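Local coordinates for protein ferredoxin-NADP reductase (Neisseria gonorrhoeae MIA_2011_03-10, PDB 5TR9) that binds FAD and probably passes electrons between NADP(H) and ferredoxin, at residues Thr18-Trp24 against Phe35-Pro40; Ile154-Pro160 against Val188-Ala194; Phe185-Pro189 against Ala217-Lys221; Ile205-Lys210 against Asp240-Leu245. All coordinates share one frame; numbering follows the deposited sequence.

How the contacts relate
Contact 1 lies in the antiparallel FAD-binding domain; contacts 2, 3 and 4 lie in the NAD-binding domain, and the centre of contact 1 is at least 31 Å from theirs. Contacts 2 and 3 share Val188 and Pro189 of strand 185-191, one joining that strand to its parallel neighbour 150-157, the other to the end of helix 213-218. Contact 4 pairs two helices lying against the same sheet, and Ile205 packs on Ile154 and Ser156 of contact 2. Backbone hydrogen bonds dominate contacts 1 and 2, whereas side chains carry contacts 3 and 4. Contact 4 is the most buried; the others run from buried strand residues to partly exposed ends.

Contact 1 (Thr18-Trp24 against Phe35-Pro40); sequences TEEKILW and FAISRP
Backbone bonds join strand 17-27 to strand 32-38 as antiparallel neighbours, with a classic beta bulge where Leu23 and Trp24 both face Ala36. Leu23 N gives its hydrogen to Ala36 O at 2.8 Å, and Ala36 N reaches back to Trp24 O at 3.1 Å. Beyond the non-hydrogen-bonded pair Ile22-Ile37, Ser38 N bonds to Lys21 O. Polar side chains take over at Ser38: its OG, placed between backbone N and carbonyl carbon (chi1 54°), receives Lys21 N and donates to Glu20 OE1 at 2.7 Å. Thr18 OG1 donates to Glu20 OE2, so each carboxylate oxygen is held on its anti lone pair, and CG and CD of Pro40 pack against OE2. The closest apolar side-chain contacts lie on the two faces of the sheet. Ala36 CB sits over one face of the Trp24 indole, 3.7 Å from the centroid of the five-membered ring, a CH-pi contact. On the other face of the sheet Ile22 CD1 meets Ile37 CG2 at 3.8 Å. This hairpin belongs to the FAD-binding domain: strand 101-105 runs beside 17-27, strand 76-82 flanks 32-38, and Ile37 also packs on Leu53 of strand 50-57.

Contact 2 (Ile154-Pro160 against Val188-Ala194); sequences IHSVSFP and VPVTTRA
Arg193 crosses the Phe159 ring and runs past Ser158 where two parallel strands of the NAD-binding sheet run out into loops. Its CB is over one face of the Phe159 ring, 4.2 Å from the centroid, and also 3.5 Å from Ser158 O. CG, placed beside the backbone N (chi1 -54°), comes next to Ser158 CB, and CD lies 3.8 Å from Ser158 OG. The chain bends about CG-CD (chi3), and the guanidinium plane stands 63° from that of the ring. The main chain of the same residue is fixed by Arg193 N to Ser158 O, 3.0 Å. Behind it the strands pair in parallel register: His155 N bonds to Val188 O, Val190 N to His155 O, Val157 N to Val190 O and Thr192 N to Val157 O. Ile154 and Val188 stand side by side, while Ile154 CG2 meets Val190 CG2 at 3.8 Å. Ala194 CB touches both Phe159 CD1, at 3.6 Å, and Pro160 CD. One water spans Ser158 OG and Thr192 OG1, 2.8 and 2.6 Å away. The chemistry thus changes from amide pairing and aliphatic packing within the sheet to one backbone bond, apolar and CH-pi contacts and a bridging water at the loop end.

Contact 3 (Phe185-Pro189 against Ala217-Lys221); sequences FRFVP and ALHTK
Arg186, the residue with most surface buried here, reaches from strand 185-191 to the chain leaving helix 213-218, where Thr220 OG1 accepts a hydrogen bond from its NH1 at 2.8 Å. The hydroxyl lies at the guanidinium edge, only 12° out of its plane, although the bond is bent to 145° at the hydrogen. Leu218 O comes from another direction: it stands 3.1 Å above the plane, over one face of the group and displaced toward its rim. Its 3.3 Å approach to Arg186 NH1 has too poor an angle for a hydrogen bond. The aliphatic root of Arg186 is used as well, since its CB touches Leu218 CD2 at 3.7 Å before the chain bends at chi2 (73°). Leu218 comes next in buried surface. Its CD1 continues the extended chain, and the other branch, CD2, touches both Arg186 CB and Val188 CG2, the latter also 3.7 Å away. Val188 completes the apolar part by meeting Ala217 CB at 4.1 Å with the same CG2. The helix closes in a Schellman motif, His219 having positive phi, and the turn carries Thr220 to the arginine. Asn152 OD1 on neighbouring strand 150-157 takes a second bond from NH1. Two neutral oxygens thus grip this nitrogen, while the carbonyl over the guanidinium face probably adds a favourable electrostatic contact with its positive charge.

Contact 4 (Ile205-Lys210 against Asp240-Leu245); sequences IPELLK and DTFQTL
Pro206 rests its ring on Asp240 and Thr241, CG lying 3.7 Å from Asp240 CB and 3.6 Å from Thr241 OG1. The latter hydroxyl has its hydrogen-bond partner in Met237 O, one turn earlier in its own helix. Further apolar contact comes from Leu209, whose CD1 meets both Thr241 CG2, 3.8 Å away, and Leu245 CD2, at 3.9 Å; the leucine and threonine side chains cross at about a right angle. Both segments are helical and run nearly parallel, their axes 17° apart and 9.0 Å at closest approach. They lie side by side against the parallel sheet of the NAD-binding domain, with Ile205 resting on Ile154 and Ser156, and Leu245 on Phe229 and Ile231. Polar contact is concentrated on Thr244. Lys210, extended until it bends at chi4 (75°), brings NZ across to donate to Thr244 OG1 at 3.1 Å, while its CG packs on Thr244 CG2. With OG1 beside the backbone N (chi1 -67°), the hydroxyl turns back along its helix and donates to Asp240 O at 2.9 Å. That carbonyl also receives Thr244 N, the two donors arriving from opposite faces of its plane.

Contact 1 (Thr18-Trp24 against Phe35-Pro40)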
loop_
_atom_site.group_PDB
_atom_site.type_symbol
_atom_site.label_atom_id
_atom_site.label_comp_id
_atom_site.label_asym_id
_atom_site.label_seq_id
_atom_site.Cartn_x
_atom_site.Cartn_y
_atom_site.Cartn_z
ATOM N N THR A 18 -16.597 3.070 16.388
ATOM C CA THR A 18 -16.325 3.940 17.522
ATOM C C THR A 18 -16.025 5.354 17.035
ATOM O O THR A 18 -15.632 5.575 15.881
ATOM C CB THR A 18 -15.147 3.436 18.364
ATOM O OG1 THR A 18 -13.955 3.417 17.561
ATOM C CG2 THR A 18 -15.430 2.042 18.890
ATOM N N GLU A 19 -16.240 6.313 17.932
ATOM C CA GLU A 19 -15.894 7.707 17.685
ATOM C C GLU A 19 -14.447 7.921 18.116
ATOM O O GLU A 19 -14.113 7.751 19.296
ATOM C CB GLU A 19 -16.832 8.642 18.445
ATOM C CG GLU A 19 -18.287 8.577 17.996
ATOM C CD GLU A 19 -19.170 9.601 18.697
ATOM O OE1 GLU A 19 -18.694 10.278 19.633
ATOM O OE2 GLU A 19 -20.347 9.732 18.310
ATOM N N GLU A 20 -13.596 8.271 17.164
ATOM C CA GLU A 20 -12.197 8.563 17.425
ATOM C C GLU A 20 -11.921 10.040 17.148
ATOM O O GLU A 20 -12.816 10.810 16.787
ATOM C CB GLU A 20 -11.304 7.648 16.585
ATOM C CG GLU A 20 -11.548 6.155 16.848
ATOM C CD GLU A 20 -11.404 5.776 18.315
ATOM O OE1 GLU A 20 -10.532 6.349 19.006
ATOM O OE2 GLU A 20 -12.173 4.902 18.784
ATOM N N LYS A 21 -10.666 10.445 17.336
ATOM C CA LYS A 21 -10.258 11.834 17.146
ATOM C C LYS A 21 -9.150 11.917 16.108
ATOM O O LYS A 21 -8.242 11.079 16.092
ATOM C CB LYS A 21 -9.746 12.447 18.458
ATOM C CG LYS A 21 -10.776 12.535 19.576
ATOM C CD LYS A 21 -11.608 13.781 19.444
ATOM C CE LYS A 21 -12.361 14.079 20.739
ATOM N NZ LYS A 21 -13.282 12.967 21.108
ATOM N N ILE A 22 -9.217 12.941 15.252
ATOM C CA ILE A 22 -8.071 13.288 14.414
ATOM C C ILE A 22 -6.958 13.802 15.315
ATOM O O ILE A 22 -7.167 14.721 16.112
ATOM C CB ILE A 22 -8.449 14.350 13.369
ATOM C CG1 ILE A 22 -9.571 13.869 12.442
ATOM C CG2 ILE A 22 -7.202 14.798 12.581
ATOM C CD1 ILE A 22 -9.209 12.665 11.616
ATOM N N LEU A 23 -5.767 13.215 15.192
ATOM C CA LEU A 23 -4.638 13.680 15.988
ATOM C C LEU A 23 -3.805 14.719 15.246
ATOM O O LEU A 23 -3.378 15.710 15.849
ATOM C CB LEU A 23 -3.764 12.494 16.409
ATOM C CG LEU A 23 -4.520 11.407 17.188
ATOM C CD1 LEU A 23 -3.586 10.266 17.538
ATOM C CD2 LEU A 23 -5.151 11.965 18.441
ATOM N N TRP A 24 -3.581 14.527 13.949
ATOM C CA TRP A 24 -2.819 15.496 13.173
ATOM C C TRP A 24 -2.970 15.152 11.702
ATOM O O TRP A 24 -3.263 14.008 11.347
ATOM C CB TRP A 24 -1.332 15.516 13.574
ATOM C CG TRP A 24 -0.637 14.159 13.647
ATOM C CD1 TRP A 24 -0.368 13.430 14.779
ATOM C CD2 TRP A 24 -0.082 13.414 12.553
ATOM N NE1 TRP A 24 0.287 12.265 14.448
ATOM C CE2 TRP A 24 0.487 12.236 13.090
ATOM C CE3 TRP A 24 -0.015 13.628 11.172
ATOM C CZ2 TRP A 24 1.106 11.270 12.288
ATOM C CZ3 TRP A 24 0.607 12.675 10.378
ATOM C CH2 TRP A 24 1.151 11.504 10.935
ATOM N N PHE A 35 -2.303 11.210 7.903
ATOM C CA PHE A 35 -2.938 11.682 9.123
ATOM C C PHE A 35 -3.047 10.527 10.100
ATOM O O PHE A 35 -3.038 9.358 9.705
ATOM C CB PHE A 35 -4.321 12.320 8.860
ATOM C CG PHE A 35 -5.351 11.383 8.259
ATOM C CD1 PHE A 35 -5.427 11.195 6.881
ATOM C CD2 PHE A 35 -6.293 10.748 9.071
ATOM C CE1 PHE A 35 -6.393 10.361 6.318
ATOM C CE2 PHE A 35 -7.270 9.909 8.516
ATOM C CZ PHE A 35 -7.321 9.714 7.133
ATOM N N ALA A 36 -3.104 10.867 11.384
ATOM C CA ALA A 36 -3.218 9.878 12.443
ATOM C C ALA A 36 -4.506 10.112 13.211
ATOM O O ALA A 36 -4.947 11.259 13.382
ATOM C CB ALA A 36 -2.033 9.956 13.405
ATOM N N ILE A 37 -5.092 9.016 13.691
ATOM C CA ILE A 37 -6.282 9.069 14.526
ATOM C C ILE A 37 -6.032 8.232 15.774
ATOM O O ILE A 37 -5.142 7.374 15.812
ATOM C CB ILE A 37 -7.543 8.576 13.784
ATOM C CG1 ILE A 37 -7.487 7.058 13.566
ATOM C CG2 ILE A 37 -7.702 9.277 12.425
ATOM C CD1 ILE A 37 -8.756 6.502 12.923
ATOM N N SER A 38 -6.818 8.503 16.813
ATOM C CA SER A 38 -6.721 7.696 18.024
ATOM C C SER A 38 -7.141 6.259 17.735
ATOM O O SER A 38 -7.980 5.990 16.861
ATOM C CB SER A 38 -7.571 8.293 19.152
ATOM O OG SER A 38 -8.920 8.501 18.760
ATOM N N ARG A 39 -6.518 5.334 18.460
ATOM C CA ARG A 39 -6.689 3.900 18.246
ATOM C C ARG A 39 -7.273 3.286 19.504
ATOM O O ARG A 39 -6.611 3.307 20.561
ATOM C CB ARG A 39 -5.358 3.226 17.902
ATOM C CG ARG A 39 -5.521 1.737 17.672
ATOM C CD ARG A 39 -4.197 1.068 17.379
ATOM N NE ARG A 39 -4.405 -0.350 17.112
ATOM C CZ ARG A 39 -3.444 -1.158 16.701
ATOM N NH1 ARG A 39 -2.224 -0.671 16.543
ATOM N NH2 ARG A 39 -3.699 -2.443 16.465
ATOM N N PRO A 40 -8.482 2.738 19.464
ATOM C CA PRO A 40 -9.008 2.083 20.659
ATOM C C PRO A 40 -8.211 0.834 20.982
ATOM O O PRO A 40 -7.622 0.191 20.106
ATOM C CB PRO A 40 -10.462 1.755 20.293
ATOM C CG PRO A 40 -10.544 1.819 18.842
ATOM C CD PRO A 40 -9.438 2.715 18.344
#

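Contact 2 (Ile154-Pro160 against Val188-Ala194)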
loop_
_atom_site.group_PDB
_atom_site.type_symbol
_atom_site.label_atom_id
_atom_site.label_comp_id
_atom_site.label_asym_id
_atom_site.label_seq_id
_atom_site.Cartn_x
_atom_site.Cartn_y
_atom_site.Cartn_z
ATOM N N ILE A 154 8.199 -1.794 -5.301
ATOM C CA ILE A 154 8.221 -0.984 -6.517
ATOM C C ILE A 154 7.028 -0.040 -6.426
ATOM O O ILE A 154 5.875 -0.497 -6.412
ATOM C CB ILE A 154 8.141 -1.852 -7.786
ATOM C CG1 ILE A 154 9.355 -2.779 -7.958
ATOM C CG2 ILE A 154 8.050 -0.954 -9.029
ATOM C CD1 ILE A 154 9.464 -3.941 -7.007
ATOM N N HIS A 155 7.287 1.276 -6.345
ATOM C CA HIS A 155 6.214 2.271 -6.224
ATOM C C HIS A 155 6.151 3.119 -7.490
ATOM O O HIS A 155 7.059 3.921 -7.751
ATOM C CB HIS A 155 6.409 3.165 -4.997
ATOM C CG HIS A 155 5.239 4.068 -4.721
ATOM N ND1 HIS A 155 5.370 5.277 -4.067
ATOM C CD2 HIS A 155 3.921 3.932 -5.007
ATOM C CE1 HIS A 155 4.178 5.839 -3.949
ATOM N NE2 HIS A 155 3.282 5.045 -4.515
ATOM N N SER A 156 5.071 2.958 -8.246
ATOM C CA SER A 156 4.817 3.724 -9.467
ATOM C C SER A 156 3.914 4.916 -9.170
ATOM O O SER A 156 2.856 4.762 -8.551
ATOM C CB SER A 156 4.171 2.823 -10.524
ATOM O OG SER A 156 3.666 3.563 -11.629
ATOM N N VAL A 157 4.320 6.097 -9.641
ATOM C CA VAL A 157 3.511 7.309 -9.604
ATOM C C VAL A 157 3.737 8.032 -10.926
ATOM O O VAL A 157 4.599 7.652 -11.717
ATOM C CB VAL A 157 3.881 8.230 -8.426
ATOM C CG1 VAL A 157 3.665 7.510 -7.083
ATOM C CG2 VAL A 157 5.329 8.688 -8.566
ATOM N N SER A 158 2.985 9.111 -11.148
ATOM C CA SER A 158 3.177 9.854 -12.397
ATOM C C SER A 158 4.404 10.763 -12.359
ATOM O O SER A 158 5.181 10.811 -13.324
ATOM C CB SER A 158 1.939 10.688 -12.708
ATOM O OG SER A 158 0.811 9.866 -12.989
ATOM N N PHE A 159 4.579 11.514 -11.272
ATOM C CA PHE A 159 5.621 12.529 -11.160
ATOM C C PHE A 159 6.380 12.354 -9.853
ATOM O O PHE A 159 5.804 11.885 -8.865
ATOM C CB PHE A 159 5.011 13.939 -11.223
ATOM C CG PHE A 159 4.380 14.252 -12.553
ATOM C CD1 PHE A 159 5.151 14.746 -13.593
ATOM C CD2 PHE A 159 3.034 13.986 -12.777
ATOM C CE1 PHE A 159 4.581 15.011 -14.839
ATOM C CE2 PHE A 159 2.456 14.244 -14.011
ATOM C CZ PHE A 159 3.229 14.753 -15.041
ATOM N N PRO A 160 7.670 12.717 -9.819
ATOM C CA PRO A 160 8.494 12.414 -8.629
ATOM C C PRO A 160 8.019 13.089 -7.354
ATOM O O PRO A 160 8.322 12.580 -6.262
ATOM C CB PRO A 160 9.900 12.888 -9.030
ATOM C CG PRO A 160 9.697 13.823 -10.186
ATOM C CD PRO A 160 8.458 13.339 -10.899
ATOM N N VAL A 188 12.387 0.504 -5.421
ATOM C CA VAL A 188 12.514 0.973 -6.799
ATOM C C VAL A 188 11.403 1.977 -7.076
ATOM O O VAL A 188 10.236 1.585 -7.217
ATOM C CB VAL A 188 12.446 -0.196 -7.792
ATOM C CG1 VAL A 188 12.554 0.322 -9.222
ATOM C CG2 VAL A 188 13.559 -1.206 -7.497
ATOM N N PRO A 189 11.701 3.272 -7.152
ATOM C CA PRO A 189 10.671 4.233 -7.552
ATOM C C PRO A 189 10.514 4.239 -9.063
ATOM O O PRO A 189 11.489 4.100 -9.806
ATOM C CB PRO A 189 11.219 5.572 -7.040
ATOM C CG PRO A 189 12.707 5.404 -7.067
ATOM C CD PRO A 189 12.983 3.924 -6.812
ATOM N N VAL A 190 9.274 4.401 -9.512
ATOM C CA VAL A 190 8.935 4.458 -10.932
ATOM C C VAL A 190 8.117 5.721 -11.159
ATOM O O VAL A 190 7.126 5.942 -10.463
ATOM C CB VAL A 190 8.130 3.220 -11.369
ATOM C CG1 VAL A 190 7.631 3.377 -12.789
ATOM C CG2 VAL A 190 8.967 1.956 -11.249
ATOM N N THR A 191 8.528 6.564 -12.107
ATOM C CA THR A 191 7.705 7.720 -12.466
ATOM C C THR A 191 7.279 7.569 -13.921
ATOM O O THR A 191 8.122 7.604 -14.824
ATOM C CB THR A 191 8.444 9.038 -12.216
ATOM O OG1 THR A 191 9.707 9.050 -12.888
ATOM C CG2 THR A 191 8.684 9.223 -10.713
ATOM N N THR A 192 5.972 7.398 -14.143
ATOM C CA THR A 192 5.507 7.036 -15.480
ATOM C C THR A 192 5.433 8.214 -16.445
ATOM O O THR A 192 5.447 7.996 -17.665
ATOM C CB THR A 192 4.138 6.370 -15.403
ATOM O OG1 THR A 192 3.171 7.319 -14.927
ATOM C CG2 THR A 192 4.193 5.172 -14.465
ATOM N N ARG A 193 5.339 9.449 -15.948
ATOM C CA ARG A 193 5.137 10.603 -16.821
ATOM C C ARG A 193 6.252 11.628 -16.706
ATOM O O ARG A 193 6.125 12.734 -17.249
ATOM C CB ARG A 193 3.786 11.259 -16.526
ATOM C CG ARG A 193 2.622 10.271 -16.605
ATOM C CD ARG A 193 1.279 10.971 -16.643
ATOM N NE ARG A 193 1.053 11.763 -17.858
ATOM C CZ ARG A 193 0.568 11.280 -19.002
ATOM N NH1 ARG A 193 0.359 12.092 -20.032
ATOM N NH2 ARG A 193 0.290 9.986 -19.122
ATOM N N ALA A 194 7.353 11.281 -16.049
ATOM C CA ALA A 194 8.443 12.214 -15.838
ATOM C C ALA A 194 9.734 11.426 -15.736
ATOM O O ALA A 194 9.732 10.241 -15.407
ATOM C CB ALA A 194 8.225 13.060 -14.576
HETATM O O HOH W 1 1.064 7.106 -13.347
#

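Contact 3 (Phe185-Pro189 against Ala217-Lys221)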
loop_
_atom_site.group_PDB
_atom_site.type_symbol
_atom_site.label_atom_id
_atom_site.label_comp_id
_atom_site.label_asym_id
_atom_site.label_seq_id
_atom_site.Cartn_x
_atom_site.Cartn_y
_atom_site.Cartn_z
ATOM N N PHE A 185 16.456 -5.368 1.700
ATOM C CA PHE A 185 15.281 -4.632 1.270
ATOM C C PHE A 185 15.681 -3.774 0.079
ATOM O O PHE A 185 16.739 -3.137 0.108
ATOM C CB PHE A 185 14.722 -3.746 2.385
ATOM C CG PHE A 185 13.691 -2.773 1.900
ATOM C CD1 PHE A 185 12.427 -3.211 1.540
ATOM C CD2 PHE A 185 13.990 -1.423 1.763
ATOM C CE1 PHE A 185 11.473 -2.320 1.060
ATOM C CE2 PHE A 185 13.037 -0.527 1.296
ATOM C CZ PHE A 185 11.774 -0.978 0.944
ATOM N N ARG A 186 14.870 -3.798 -0.976
ATOM C CA ARG A 186 15.100 -3.005 -2.175
ATOM C C ARG A 186 13.892 -2.121 -2.430
ATOM O O ARG A 186 12.749 -2.588 -2.361
ATOM C CB ARG A 186 15.343 -3.884 -3.410
ATOM C CG ARG A 186 16.649 -4.673 -3.419
ATOM C CD ARG A 186 16.634 -5.849 -2.449
ATOM N NE ARG A 186 17.723 -6.781 -2.741
ATOM C CZ ARG A 186 17.605 -7.827 -3.551
ATOM N NH1 ARG A 186 16.438 -8.085 -4.141
ATOM N NH2 ARG A 186 18.653 -8.615 -3.771
ATOM N N PHE A 187 14.141 -0.854 -2.748
ATOM C CA PHE A 187 13.087 0.069 -3.145
ATOM C C PHE A 187 13.377 0.596 -4.542
ATOM O O PHE A 187 14.481 1.083 -4.809
ATOM C CB PHE A 187 12.976 1.235 -2.151
ATOM C CG PHE A 187 12.000 2.299 -2.575
ATOM C CD1 PHE A 187 10.648 2.007 -2.704
ATOM C CD2 PHE A 187 12.438 3.583 -2.855
ATOM C CE1 PHE A 187 9.733 2.990 -3.094
ATOM C CE2 PHE A 187 11.529 4.568 -3.240
ATOM C CZ PHE A 187 10.185 4.268 -3.362
ATOM N N VAL A 188 12.387 0.504 -5.421
ATOM C CA VAL A 188 12.514 0.973 -6.799
ATOM C C VAL A 188 11.403 1.977 -7.076
ATOM O O VAL A 188 10.236 1.585 -7.217
ATOM C CB VAL A 188 12.446 -0.196 -7.792
ATOM C CG1 VAL A 188 12.554 0.322 -9.222
ATOM C CG2 VAL A 188 13.559 -1.206 -7.497
ATOM N N PRO A 189 11.701 3.272 -7.152
ATOM C CA PRO A 189 10.671 4.233 -7.552
ATOM C C PRO A 189 10.514 4.239 -9.063
ATOM O O PRO A 189 11.489 4.100 -9.806
ATOM C CB PRO A 189 11.219 5.572 -7.040
ATOM C CG PRO A 189 12.707 5.404 -7.067
ATOM C CD PRO A 189 12.983 3.924 -6.812
ATOM N N ALA A 217 16.603 -4.167 -11.972
ATOM C CA ALA A 217 16.735 -3.165 -10.917
ATOM C C ALA A 217 16.896 -3.809 -9.546
ATOM O O ALA A 217 17.571 -3.249 -8.670
ATOM C CB ALA A 217 15.526 -2.227 -10.924
ATOM N N LEU A 218 16.294 -4.983 -9.345
ATOM C CA LEU A 218 16.378 -5.705 -8.080
ATOM C C LEU A 218 17.616 -6.579 -7.969
ATOM O O LEU A 218 17.924 -7.034 -6.862
ATOM C CB LEU A 218 15.138 -6.582 -7.884
ATOM C CG LEU A 218 13.813 -5.816 -7.804
ATOM C CD1 LEU A 218 12.639 -6.778 -7.620
ATOM C CD2 LEU A 218 13.826 -4.783 -6.657
ATOM N N HIS A 219 18.316 -6.835 -9.076
ATOM C CA HIS A 219 19.479 -7.728 -9.086
ATOM C C HIS A 219 19.119 -9.097 -8.518
ATOM O O HIS A 219 19.921 -9.740 -7.838
ATOM C CB HIS A 219 20.658 -7.119 -8.329
ATOM C CG HIS A 219 21.018 -5.742 -8.788
ATOM N ND1 HIS A 219 21.733 -5.507 -9.943
ATOM C CD2 HIS A 219 20.759 -4.526 -8.251
ATOM C CE1 HIS A 219 21.905 -4.206 -10.095
ATOM N NE2 HIS A 219 21.323 -3.588 -9.082
ATOM N N THR A 220 17.895 -9.537 -8.802
ATOM C CA THR A 220 17.361 -10.807 -8.326
ATOM C C THR A 220 16.540 -11.409 -9.452
ATOM O O THR A 220 15.581 -10.783 -9.912
ATOM C CB THR A 220 16.478 -10.611 -7.084
ATOM O OG1 THR A 220 17.237 -9.991 -6.039
ATOM C CG2 THR A 220 15.935 -11.946 -6.590
ATOM N N LYS A 221 16.911 -12.608 -9.898
ATOM C CA LYS A 221 16.111 -13.291 -10.906
ATOM C C LYS A 221 14.741 -13.629 -10.331
ATOM O O LYS A 221 14.633 -14.143 -9.213
ATOM C CB LYS A 221 16.816 -14.560 -11.385
#

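Contact 4 (Ile205-Lys210 against Asp240-Leu245)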
loop_
_atom_site.group_PDB
_atom_site.type_symbol
_atom_site.label_atom_id
_atom_site.label_comp_id
_atom_site.label_asym_id
_atom_site.label_seq_id
_atom_site.Cartn_x
_atom_site.Cartn_y
_atom_site.Cartn_z
ATOM N N ILE A 205 4.414 -0.336 -14.755
ATOM C CA ILE A 205 4.905 -1.597 -14.191
ATOM C C ILE A 205 4.689 -2.808 -15.094
ATOM O O ILE A 205 5.609 -3.634 -15.195
ATOM C CB ILE A 205 4.304 -1.804 -12.793
ATOM C CG1 ILE A 205 5.058 -0.895 -11.802
ATOM C CG2 ILE A 205 4.407 -3.267 -12.364
ATOM C CD1 ILE A 205 4.447 -0.820 -10.395
ATOM N N PRO A 206 3.548 -2.990 -15.778
ATOM C CA PRO A 206 3.434 -4.181 -16.644
ATOM C C PRO A 206 4.505 -4.222 -17.714
ATOM O O PRO A 206 5.086 -5.287 -17.955
ATOM C CB PRO A 206 2.020 -4.053 -17.240
ATOM C CG PRO A 206 1.274 -3.263 -16.203
ATOM C CD PRO A 206 2.274 -2.254 -15.701
ATOM N N GLU A 207 4.825 -3.072 -18.319
ATOM C CA GLU A 207 5.888 -3.040 -19.320
ATOM C C GLU A 207 7.250 -3.338 -18.697
ATOM O O GLU A 207 8.077 -4.037 -19.303
ATOM C CB GLU A 207 5.914 -1.687 -20.039
ATOM C CG GLU A 207 6.948 -1.673 -21.184
ATOM C CD GLU A 207 6.910 -0.420 -22.047
ATOM O OE1 GLU A 207 6.083 0.479 -21.785
ATOM O OE2 GLU A 207 7.720 -0.339 -22.997
ATOM N N LEU A 208 7.501 -2.813 -17.493
ATOM C CA LEU A 208 8.766 -3.058 -16.801
ATOM C C LEU A 208 8.918 -4.502 -16.346
ATOM O O LEU A 208 10.051 -4.958 -16.138
ATOM C CB LEU A 208 8.896 -2.127 -15.601
ATOM C CG LEU A 208 8.866 -0.631 -15.913
ATOM C CD1 LEU A 208 8.678 0.146 -14.622
ATOM C CD2 LEU A 208 10.142 -0.192 -16.644
ATOM N N LEU A 209 7.812 -5.227 -16.169
ATOM C CA LEU A 209 7.904 -6.667 -15.957
ATOM C C LEU A 209 8.232 -7.388 -17.256
ATOM O O LEU A 209 9.103 -8.268 -17.292
ATOM C CB LEU A 209 6.593 -7.193 -15.376
ATOM C CG LEU A 209 6.281 -6.799 -13.940
ATOM C CD1 LEU A 209 4.826 -7.129 -13.601
ATOM C CD2 LEU A 209 7.239 -7.484 -12.956
ATOM N N LYS A 210 7.543 -7.017 -18.340
ATOM C CA LYS A 210 7.755 -7.668 -19.631
ATOM C C LYS A 210 9.201 -7.549 -20.094
ATOM O O LYS A 210 9.770 -8.513 -20.617
ATOM C CB LYS A 210 6.832 -7.062 -20.687
ATOM C CG LYS A 210 5.352 -7.334 -20.515
ATOM C CD LYS A 210 4.592 -6.728 -21.696
ATOM C CE LYS A 210 3.083 -6.816 -21.532
ATOM N NZ LYS A 210 2.574 -5.826 -20.549
ATOM N N ASP A 240 -3.770 -5.172 -15.472
ATOM C CA ASP A 240 -2.710 -5.324 -16.467
ATOM C C ASP A 240 -1.503 -6.059 -15.888
ATOM O O ASP A 240 -0.885 -6.885 -16.571
ATOM C CB ASP A 240 -2.279 -3.957 -16.999
ATOM C CG ASP A 240 -3.305 -3.320 -17.925
ATOM O OD1 ASP A 240 -4.254 -4.007 -18.374
ATOM O OD2 ASP A 240 -3.140 -2.110 -18.218
ATOM N N THR A 241 -1.153 -5.767 -14.632
ATOM C CA THR A 241 -0.035 -6.457 -13.990
ATOM C C THR A 241 -0.353 -7.935 -13.793
ATOM O O THR A 241 0.484 -8.802 -14.076
ATOM C CB THR A 241 0.284 -5.785 -12.656
ATOM O OG1 THR A 241 0.592 -4.403 -12.887
ATOM C CG2 THR A 241 1.466 -6.462 -11.953
ATOM N N PHE A 242 -1.560 -8.236 -13.313
ATOM C CA PHE A 242 -1.977 -9.629 -13.132
ATOM C C PHE A 242 -1.911 -10.399 -14.445
ATOM O O PHE A 242 -1.336 -11.496 -14.513
ATOM C CB PHE A 242 -3.393 -9.662 -12.552
ATOM C CG PHE A 242 -3.986 -11.040 -12.460
ATOM C CD1 PHE A 242 -3.454 -11.979 -11.602
ATOM C CD2 PHE A 242 -5.093 -11.384 -13.214
ATOM C CE1 PHE A 242 -4.000 -13.253 -11.534
ATOM C CE2 PHE A 242 -5.655 -12.658 -13.130
ATOM C CZ PHE A 242 -5.107 -13.584 -12.280
ATOM N N GLN A 243 -2.476 -9.830 -15.514
ATOM C CA GLN A 243 -2.484 -10.525 -16.797
ATOM C C GLN A 243 -1.072 -10.720 -17.326
ATOM O O GLN A 243 -0.772 -11.755 -17.933
ATOM C CB GLN A 243 -3.343 -9.765 -17.802
ATOM C CG GLN A 243 -4.789 -9.708 -17.365
ATOM C CD GLN A 243 -5.711 -9.087 -18.380
ATOM O OE1 GLN A 243 -5.278 -8.540 -19.411
ATOM N NE2 GLN A 243 -7.015 -9.181 -18.108
ATOM N N THR A 244 -0.192 -9.737 -17.097
ATOM C CA THR A 244 1.203 -9.861 -17.515
ATOM C C THR A 244 1.904 -10.985 -16.763
ATOM O O THR A 244 2.611 -11.801 -17.374
ATOM C CB THR A 244 1.919 -8.523 -17.315
ATOM O OG1 THR A 244 1.370 -7.569 -18.229
ATOM C CG2 THR A 244 3.423 -8.653 -17.580
ATOM N N LEU A 245 1.692 -11.063 -15.442
ATOM C CA LEU A 245 2.301 -12.135 -14.655
ATOM C C LEU A 245 1.756 -13.505 -15.056
ATOM O O LEU A 245 2.512 -14.482 -15.127
ATOM C CB LEU A 245 2.090 -11.872 -13.157
ATOM C CG LEU A 245 2.870 -10.661 -12.626
ATOM C CD1 LEU A 245 2.476 -10.392 -11.178
ATOM C CD2 LEU A 245 4.372 -10.920 -12.749
#